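Local coordinates for CAG pathogenicity island protein 13 (Helicobacter pylori, PDB 2G3V), which is of unknown function but is encoded by cagS in the cag pathogenicity island, which is associated with a type IV secretion system, at residues K39-Q44 with S117-F122; G60-V65 with K84-Y89; H101-A104 with N108-F111. All blocks are in the same frame, centred on the assembly; numbering follows the deposited sequence.

Interaction 1 of 3, residues K39-Q44 with S117-F122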
loop_
_atom_site.group_PDB
_atom_site.type_symbol
_atom_site.label_atom_id
_atom_site.label_comp_id
_atom_site.label_asym_id
_atom_site.label_seq_id
_atom_site.Cartn_x
_atom_site.Cartn_y
_atom_site.Cartn_z
ATOM N N LYS A 39 13.674 1.538 7.888
ATOM C CA LYS A 39 14.217 1.281 6.556
ATOM C C LYS A 39 13.592 0.020 5.983
ATOM O O LYS A 39 13.328 -0.079 4.777
ATOM C CB LYS A 39 15.742 1.121 6.615
ATOM C CG LYS A 39 16.383 0.777 5.268
ATOM C CD LYS A 39 16.127 1.860 4.199
ATOM C CE LYS A 39 16.873 3.175 4.495
ATOM N NZ LYS A 39 16.773 4.181 3.401
ATOM N N LYS A 40 13.357 -0.951 6.852
ATOM C CA LYS A 40 12.735 -2.192 6.439
ATOM C C LYS A 40 11.413 -1.863 5.735
ATOM O O LYS A 40 11.084 -2.417 4.681
ATOM C CB LYS A 40 12.466 -3.059 7.660
ATOM C CG LYS A 40 11.944 -4.438 7.330
ATOM C CD LYS A 40 11.474 -5.157 8.574
ATOM C CE LYS A 40 11.087 -6.608 8.271
ATOM N NZ LYS A 40 9.940 -6.726 7.320
ATOM N N ILE A 41 10.656 -0.948 6.328
ATOM C CA ILE A 41 9.377 -0.519 5.765
ATOM C C ILE A 41 9.584 0.202 4.425
ATOM O O ILE A 41 8.917 -0.107 3.452
ATOM C CB ILE A 41 8.637 0.447 6.726
ATOM C CG1 ILE A 41 8.490 -0.189 8.110
ATOM C CG2 ILE A 41 7.293 0.846 6.142
ATOM C CD1 ILE A 41 7.418 -1.235 8.234
ATOM N N ILE A 42 10.513 1.157 4.394
ATOM C CA ILE A 42 10.828 1.935 3.187
ATOM C C ILE A 42 11.262 1.093 1.983
ATOM O O ILE A 42 10.818 1.328 0.860
ATOM C CB ILE A 42 11.926 2.970 3.496
ATOM C CG1 ILE A 42 11.444 3.888 4.632
ATOM C CG2 ILE A 42 12.275 3.778 2.237
ATOM C CD1 ILE A 42 12.461 4.980 5.045
ATOM N N ASP A 43 12.137 0.123 2.208
ATOM C CA ASP A 43 12.587 -0.730 1.116
ATOM C C ASP A 43 11.426 -1.552 0.583
ATOM O O ASP A 43 11.342 -1.818 -0.621
ATOM C CB ASP A 43 13.700 -1.655 1.576
ATOM C CG ASP A 43 14.933 -0.900 2.003
ATOM O OD1 ASP A 43 15.070 0.273 1.594
ATOM O OD2 ASP A 43 15.761 -1.479 2.737
ATOM N N GLN A 44 10.518 -1.939 1.475
ATOM C CA GLN A 44 9.354 -2.712 1.078
ATOM C C GLN A 44 8.415 -1.901 0.186
ATOM O O GLN A 44 7.818 -2.418 -0.755
ATOM C CB GLN A 44 8.584 -3.189 2.307
ATOM C CG GLN A 44 8.640 -4.685 2.549
ATOM C CD GLN A 44 7.738 -5.106 3.692
ATOM O OE1 GLN A 44 8.095 -4.981 4.872
ATOM N NE2 GLN A 44 6.544 -5.594 3.349
ATOM N N SER A 117 0.659 -0.441 8.919
ATOM C CA SER A 117 -0.681 -0.688 8.398
ATOM C C SER A 117 -0.914 0.030 7.073
ATOM O O SER A 117 -1.908 -0.207 6.396
ATOM C CB SER A 117 -1.737 -0.249 9.409
ATOM O OG SER A 117 -1.668 1.145 9.630
ATOM N N ILE A 118 0.002 0.911 6.704
ATOM C CA ILE A 118 -0.118 1.633 5.438
ATOM C C ILE A 118 0.144 0.636 4.314
ATOM O O ILE A 118 -0.391 0.760 3.212
ATOM C CB ILE A 118 0.917 2.769 5.348
ATOM C CG1 ILE A 118 0.712 3.736 6.508
ATOM C CG2 ILE A 118 0.781 3.513 4.014
ATOM C CD1 ILE A 118 1.772 4.804 6.567
ATOM N N LEU A 119 0.958 -0.361 4.624
ATOM C CA LEU A 119 1.350 -1.412 3.692
ATOM C C LEU A 119 0.139 -2.219 3.236
ATOM O O LEU A 119 0.082 -2.687 2.086
ATOM C CB LEU A 119 2.378 -2.340 4.343
ATOM C CG LEU A 119 3.705 -1.699 4.758
ATOM C CD1 LEU A 119 4.511 -2.674 5.601
ATOM C CD2 LEU A 119 4.487 -1.282 3.523
ATOM N N GLY A 120 -0.852 -2.385 4.110
ATOM C CA GLY A 120 -2.054 -3.136 3.782
ATOM C C GLY A 120 -2.808 -2.660 2.545
ATOM O O GLY A 120 -3.663 -3.368 2.006
ATOM N N ILE A 121 -2.503 -1.462 2.079
ATOM C CA ILE A 121 -3.161 -0.956 0.892
ATOM C C ILE A 121 -2.594 -1.603 -0.363
ATOM O O ILE A 121 -3.308 -1.812 -1.338
ATOM C CB ILE A 121 -2.988 0.562 0.786
ATOM C CG1 ILE A 121 -3.774 1.229 1.910
ATOM C CG2 ILE A 121 -3.432 1.063 -0.590
ATOM C CD1 ILE A 121 -3.580 2.719 1.970
ATOM N N PHE A 122 -1.314 -1.952 -0.320
ATOM C CA PHE A 122 -0.645 -2.504 -1.487
ATOM C C PHE A 122 -0.472 -4.013 -1.541
ATOM O O PHE A 122 -0.378 -4.577 -2.628
ATOM C CB PHE A 122 0.711 -1.813 -1.641
ATOM C CG PHE A 122 0.643 -0.317 -1.480
ATOM C CD1 PHE A 122 0.114 0.482 -2.484
ATOM C CD2 PHE A 122 1.022 0.284 -0.278
ATOM C CE1 PHE A 122 -0.052 1.858 -2.297
ATOM C CE2 PHE A 122 0.860 1.665 -0.078
ATOM C CZ PHE A 122 0.319 2.448 -1.087
#

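Interaction 2 of 3, residues G60-V65 with K84-Y89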
loop_
_atom_site.group_PDB
_atom_site.type_symbol
_atom_site.label_atom_id
_atom_site.label_comp_id
_atom_site.label_asym_id
_atom_site.label_seq_id
_atom_site.Cartn_x
_atom_site.Cartn_y
_atom_site.Cartn_z
ATOM N N GLY A 60 5.212 -8.539 -20.815
ATOM C CA GLY A 60 5.643 -9.876 -20.493
ATOM C C GLY A 60 5.560 -10.015 -18.990
ATOM O O GLY A 60 5.120 -11.050 -18.471
ATOM N N ALA A 61 5.973 -8.966 -18.285
ATOM C CA ALA A 61 5.966 -8.986 -16.823
ATOM C C ALA A 61 4.594 -9.224 -16.223
ATOM O O ALA A 61 4.451 -10.039 -15.312
ATOM C CB ALA A 61 6.548 -7.699 -16.269
ATOM N N LEU A 62 3.585 -8.517 -16.724
ATOM C CA LEU A 62 2.233 -8.676 -16.208
ATOM C C LEU A 62 1.632 -10.047 -16.455
ATOM O O LEU A 62 0.960 -10.611 -15.571
ATOM C CB LEU A 62 1.311 -7.625 -16.809
ATOM C CG LEU A 62 -0.188 -7.794 -16.557
ATOM C CD1 LEU A 62 -0.485 -7.676 -15.079
ATOM C CD2 LEU A 62 -0.928 -6.721 -17.330
ATOM N N ASP A 63 1.845 -10.589 -17.650
ATOM C CA ASP A 63 1.275 -11.895 -17.955
ATOM C C ASP A 63 1.994 -12.967 -17.151
ATOM O O ASP A 63 1.389 -13.957 -16.708
ATOM C CB ASP A 63 1.416 -12.228 -19.439
ATOM C CG ASP A 63 0.785 -13.566 -19.784
ATOM O OD1 ASP A 63 -0.445 -13.599 -19.987
ATOM O OD2 ASP A 63 1.509 -14.589 -19.822
ATOM N N LYS A 64 3.294 -12.750 -16.974
ATOM C CA LYS A 64 4.142 -13.680 -16.245
ATOM C C LYS A 64 3.784 -13.740 -14.768
ATOM O O LYS A 64 3.901 -14.795 -14.132
ATOM C CB LYS A 64 5.617 -13.295 -16.413
ATOM C CG LYS A 64 6.528 -14.104 -15.525
ATOM C CD LYS A 64 7.928 -13.550 -15.474
ATOM C CE LYS A 64 8.667 -14.120 -14.268
ATOM N NZ LYS A 64 7.963 -13.791 -12.996
ATOM N N VAL A 65 3.343 -12.614 -14.222
ATOM C CA VAL A 65 2.956 -12.569 -12.813
ATOM C C VAL A 65 1.576 -13.221 -12.603
ATOM O O VAL A 65 1.350 -13.909 -11.604
ATOM C CB VAL A 65 2.976 -11.091 -12.278
ATOM C CG1 VAL A 65 2.377 -11.007 -10.882
ATOM C CG2 VAL A 65 4.419 -10.567 -12.249
ATOM N N LYS A 84 -7.454 -4.579 -17.257
ATOM C CA LYS A 84 -7.955 -4.040 -15.998
ATOM C C LYS A 84 -6.865 -4.094 -14.923
ATOM O O LYS A 84 -6.792 -3.238 -14.035
ATOM C CB LYS A 84 -9.189 -4.833 -15.537
ATOM C CG LYS A 84 -10.094 -4.072 -14.571
ATOM C CD LYS A 84 -11.200 -4.939 -14.006
ATOM C CE LYS A 84 -12.107 -5.514 -15.087
ATOM N NZ LYS A 84 -12.872 -4.464 -15.796
ATOM N N PHE A 85 -6.019 -5.113 -15.001
ATOM C CA PHE A 85 -4.937 -5.260 -14.038
ATOM C C PHE A 85 -3.946 -4.133 -14.223
ATOM O O PHE A 85 -3.503 -3.521 -13.254
ATOM C CB PHE A 85 -4.233 -6.604 -14.223
ATOM C CG PHE A 85 -4.885 -7.716 -13.485
ATOM C CD1 PHE A 85 -4.848 -7.751 -12.091
ATOM C CD2 PHE A 85 -5.551 -8.720 -14.164
ATOM C CE1 PHE A 85 -5.467 -8.783 -11.383
ATOM C CE2 PHE A 85 -6.168 -9.749 -13.470
ATOM C CZ PHE A 85 -6.127 -9.782 -12.072
ATOM N N LYS A 86 -3.620 -3.858 -15.479
ATOM C CA LYS A 86 -2.671 -2.810 -15.799
ATOM C C LYS A 86 -3.145 -1.476 -15.228
ATOM O O LYS A 86 -2.337 -0.652 -14.792
ATOM C CB LYS A 86 -2.512 -2.725 -17.315
ATOM C CG LYS A 86 -1.172 -2.171 -17.790
ATOM C CD LYS A 86 -0.912 -2.555 -19.247
ATOM C CE LYS A 86 -0.905 -4.077 -19.397
ATOM N NZ LYS A 86 -0.637 -4.572 -20.785
ATOM N N LYS A 87 -4.462 -1.282 -15.207
ATOM C CA LYS A 87 -5.056 -0.052 -14.701
ATOM C C LYS A 87 -4.735 0.219 -13.238
ATOM O O LYS A 87 -4.199 1.279 -12.909
ATOM C CB LYS A 87 -6.581 -0.080 -14.868
ATOM C CG LYS A 87 -7.264 1.232 -14.483
ATOM C CD LYS A 87 -8.774 1.183 -14.667
ATOM C CE LYS A 87 -9.409 2.511 -14.238
ATOM N NZ LYS A 87 -10.887 2.576 -14.470
ATOM N N VAL A 88 -5.076 -0.724 -12.358
ATOM C CA VAL A 88 -4.822 -0.547 -10.935
ATOM C C VAL A 88 -3.347 -0.334 -10.670
ATOM O O VAL A 88 -2.974 0.485 -9.849
ATOM C CB VAL A 88 -5.304 -1.762 -10.093
ATOM C CG1 VAL A 88 -6.818 -1.844 -10.128
ATOM C CG2 VAL A 88 -4.686 -3.048 -10.602
ATOM N N TYR A 89 -2.506 -1.058 -11.392
ATOM C CA TYR A 89 -1.072 -0.954 -11.190
ATOM C C TYR A 89 -0.520 0.416 -11.559
ATOM O O TYR A 89 0.483 0.864 -11.002
ATOM C CB TYR A 89 -0.371 -2.081 -11.946
ATOM C CG TYR A 89 -0.532 -3.411 -11.240
ATOM C CD1 TYR A 89 -0.036 -3.588 -9.947
ATOM C CD2 TYR A 89 -1.184 -4.485 -11.852
ATOM C CE1 TYR A 89 -0.176 -4.791 -9.280
ATOM C CE2 TYR A 89 -1.338 -5.702 -11.185
ATOM C CZ TYR A 89 -0.826 -5.845 -9.900
ATOM O OH TYR A 89 -0.945 -7.047 -9.247
#

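Interaction 3 of 3, residues H101-A104 with N108-F111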
loop_
_atom_site.group_PDB
_atom_site.type_symbol
_atom_site.label_atom_id
_atom_site.label_comp_id
_atom_site.label_asym_id
_atom_site.label_seq_id
_atom_site.Cartn_x
_atom_site.Cartn_y
_atom_site.Cartn_z
ATOM N N HIS A 101 7.220 9.992 -1.176
ATOM C CA HIS A 101 7.567 11.406 -1.018
ATOM C C HIS A 101 7.133 11.921 0.341
ATOM O O HIS A 101 7.847 12.717 0.962
ATOM C CB HIS A 101 6.940 12.257 -2.128
ATOM C CG HIS A 101 7.596 12.068 -3.452
ATOM N ND1 HIS A 101 8.953 12.221 -3.628
ATOM C CD2 HIS A 101 7.097 11.698 -4.654
ATOM C CE1 HIS A 101 9.265 11.949 -4.883
ATOM N NE2 HIS A 101 8.156 11.627 -5.526
ATOM N N ALA A 102 5.960 11.472 0.790
ATOM C CA ALA A 102 5.443 11.854 2.100
ATOM C C ALA A 102 6.523 11.499 3.113
ATOM O O ALA A 102 6.914 12.332 3.934
ATOM C CB ALA A 102 4.166 11.093 2.409
ATOM N N ILE A 103 7.022 10.264 3.007
ATOM C CA ILE A 103 8.075 9.744 3.868
ATOM C C ILE A 103 9.326 10.636 3.821
ATOM O O ILE A 103 9.896 10.974 4.856
ATOM C CB ILE A 103 8.436 8.275 3.450
ATOM C CG1 ILE A 103 7.259 7.345 3.778
ATOM C CG2 ILE A 103 9.720 7.795 4.172
ATOM C CD1 ILE A 103 7.408 5.915 3.287
ATOM N N ALA A 104 9.752 11.028 2.626
ATOM C CA ALA A 104 10.925 11.884 2.482
ATOM C C ALA A 104 10.739 13.261 3.133
ATOM O O ALA A 104 11.534 13.674 3.963
ATOM C CB ALA A 104 11.258 12.055 0.996
ATOM N N ASN A 108 9.238 11.887 10.545
ATOM C CA ASN A 108 8.417 11.163 11.520
ATOM C C ASN A 108 7.163 10.459 11.001
ATOM O O ASN A 108 6.416 9.867 11.778
ATOM C CB ASN A 108 8.030 12.092 12.672
ATOM C CG ASN A 108 9.217 12.511 13.511
ATOM O OD1 ASN A 108 9.182 13.551 14.173
ATOM N ND2 ASN A 108 10.270 11.698 13.504
ATOM N N PHE A 109 6.917 10.530 9.699
ATOM C CA PHE A 109 5.768 9.835 9.133
ATOM C C PHE A 109 6.330 8.423 9.096
ATOM O O PHE A 109 7.382 8.200 8.492
ATOM C CB PHE A 109 5.491 10.353 7.727
ATOM C CG PHE A 109 4.275 9.769 7.100
ATOM C CD1 PHE A 109 3.018 10.284 7.390
ATOM C CD2 PHE A 109 4.380 8.675 6.242
ATOM C CE1 PHE A 109 1.872 9.714 6.837
ATOM C CE2 PHE A 109 3.245 8.094 5.682
ATOM C CZ PHE A 109 1.987 8.612 5.978
ATOM N N LEU A 110 5.647 7.478 9.731
ATOM C CA LEU A 110 6.145 6.100 9.838
ATOM C C LEU A 110 6.971 6.136 11.128
ATOM O O LEU A 110 8.146 5.761 11.158
ATOM C CB LEU A 110 7.074 5.715 8.678
ATOM C CG LEU A 110 6.545 5.519 7.260
ATOM C CD1 LEU A 110 7.720 5.080 6.379
ATOM C CD2 LEU A 110 5.434 4.472 7.236
ATOM N N PHE A 111 6.313 6.606 12.178
ATOM C CA PHE A 111 6.862 6.794 13.511
ATOM C C PHE A 111 6.945 5.499 14.324
ATOM O O PHE A 111 7.977 5.189 14.932
ATOM C CB PHE A 111 5.964 7.802 14.238
ATOM C CG PHE A 111 6.626 8.515 15.391
ATOM C CD1 PHE A 111 7.714 9.361 15.177
ATOM C CD2 PHE A 111 6.118 8.387 16.685
ATOM C CE1 PHE A 111 8.283 10.074 16.225
ATOM C CE2 PHE A 111 6.684 9.098 17.755
ATOM C CZ PHE A 111 7.769 9.946 17.522
#

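Interaction 1 of 3, residues K39-Q44 with S117-F122
Leu-119 pushes its isobutyl group against Ile-41 and Gln-44, two residues three apart on one side of a helix. This is helix-on-loop packing inside an all-helical fold: residues 39-44 belong to helix 35-57, and 117-122 belong to the long connection between helix 82-105 and helix 128-133. The backbones stay well apart, with the CA atoms of Ile-41 and Leu-119 separated by 8.3 Å, so the join rests on side-chain ends.

Leu-119 does most of the reaching. Its first torsion directs CG, placing it opposite the carbonyl carbon (chi1 -62°), and together with chi2 it brings both methyls forward to the helix. CD1 takes the two closest partners, 4.2 Å from Ile-41 CD1 and also 4.2 Å from Gln-44 NE2, while CD2 comes to 4.4 Å from Ile-41 CG2. Further along helix 35-57, Ile-45 and Met-48 also pack on Leu-119.

Ile-41 answers with a folded side chain. Its chi2 of -77° turns CD1 back beside CA instead of letting the chain run straight out, and this bend brings the terminal methyl to the leucine. The two aliphatic chains slant across one another rather than lying alongside. Arg-116 also touches Ile-41, just ahead of the loop segment.

Gln-44 stands at the more open border of the contact. Its chi1 of -111° is well off a staggered position, and the amide meets the leucine through its nitrogen as a loose van der Waals neighbour.

The loop segment has its own internal packing beyond the leucine. Phe-122 is turned to Met-48, Phe-52 and helix 82-105, and one face of its ring carries the methyl CG2 of Ile-121, 3.8 Å above the plane and offset toward the rim.

Interaction 2 of 3, residues G60-V65 with K84-Y89
Leu-62 on helix 59-69 sets its two methyls against Phe-85, Lys-86 and Tyr-89 of helix 82-105. This is a helix-helix crossing within the all-helical fold: the short axes run at 108° to each other and come no nearer than 11.2 Å, a wide spacing bridged largely by this one leucine.

Going along 60-65 from its start, Gly-60 and Ala-61 serve the helix itself. The Gly-60 carbonyl receives the amide of Lys-64, and the Ala-61 amide is hydrogen-bonded to the side chain of Asn-58.

Leu-62 comes next and makes the contact. Its first torsion, with CG anti to the backbone N (chi1 170°), carries CG out toward helix 82-105. CD1 sits 4.0 Å from Phe-85 CB and 4.4 Å from Tyr-89 CE2, meeting the tyrosine ring obliquely. CD2 presses on the lysine instead, 3.4 Å from Lys-86 CE, closer than carbons normally come. Lys-86 presents this methylene because its chain bends at chi3 (-59°), and its ammonium stays near the same methyl, with Lys-86 NZ 4.1 Å from Leu-62 CD2. Phe-85 crosses the leucine at about a right angle and offers its CB, while its end leads away, and the side chain also touches Leu-66, Met-70, Ile-80 and Ile-143. Met-55 of helix 35-57 covers Leu-62 as well.

Asp-63 is engaged elsewhere, held by a salt bridge to Arg-67 and a hydrogen bond to the Tyr-73 hydroxyl. Val-65, last of the group, packs on Phe-51 and Met-55 of helix 35-57. The nearest it comes to the other segment is 5.4 Å, from Val-65 CG1 to Tyr-89 OH, a hydroxyl that is hydrogen-bonded to the carbonyl oxygen of Phe-125.

Interaction 3 of 3, residues H101-A104 with N108-F111
Ile-103, near the end of helix 82-105, is met by Phe-109 and Leu-110 as the chain leaves the helix and folds back over its last turn. These three buried side chains supply most of the contact.

With CG1 anti to its carbonyl carbon (chi1 -68°), Ile-103 carries CG1 and CD1 to one leucine methyl. The tightest pair is Ile-103 CD1 with Leu-110 CD1 at 3.2 Å. Ile-103 CG1 lies 3.5 Å from Leu-110 CD1. Both are shorter than normal carbon contact, consistent with tight packing, though the model may be imprecise here.

Phe-109 reaches the same CG1 with its rim. Its CD2 lies 4.0 Å from Ile-103 CG1, which sits near the ring plane, and Phe-109 CD2 is also 4.5 Å from the methyl CB of Ala-102. Between the two loop residues the backbone changes course: Leu-110 adopts left-handed phi/psi values, and both side chains still start out facing the helix.

The fold has no strands, and helices close round this turn: Ile-42 and Ile-45 of helix 35-57 pack on Ile-103, and Tyr-166 of helix 160-168 meets Phe-109 edge-to-face.

Overall arrangement
All three contacts are buried and hold together by apolar packing, but they differ in place. Interaction 1 lies nearest the middle, its centre about 7 Å from the centre of the chain, and only its glutamine reaches the more open border. Interactions 2 and 3 sit on opposite sides of the chain's centre, their own centres about 28 Å apart, joined by helix 82-105. Interaction 2 pairs two helices and brings in a lysine chain and a tyrosine; interactions 1 and 3 each set a helix against the loop after helix 82-105. These two merge into one core: Ile-118 CD1 lies 3.7 Å from Phe-109 CE2, and Ile-42 packs on Ile-103. Interaction 2 touches neither.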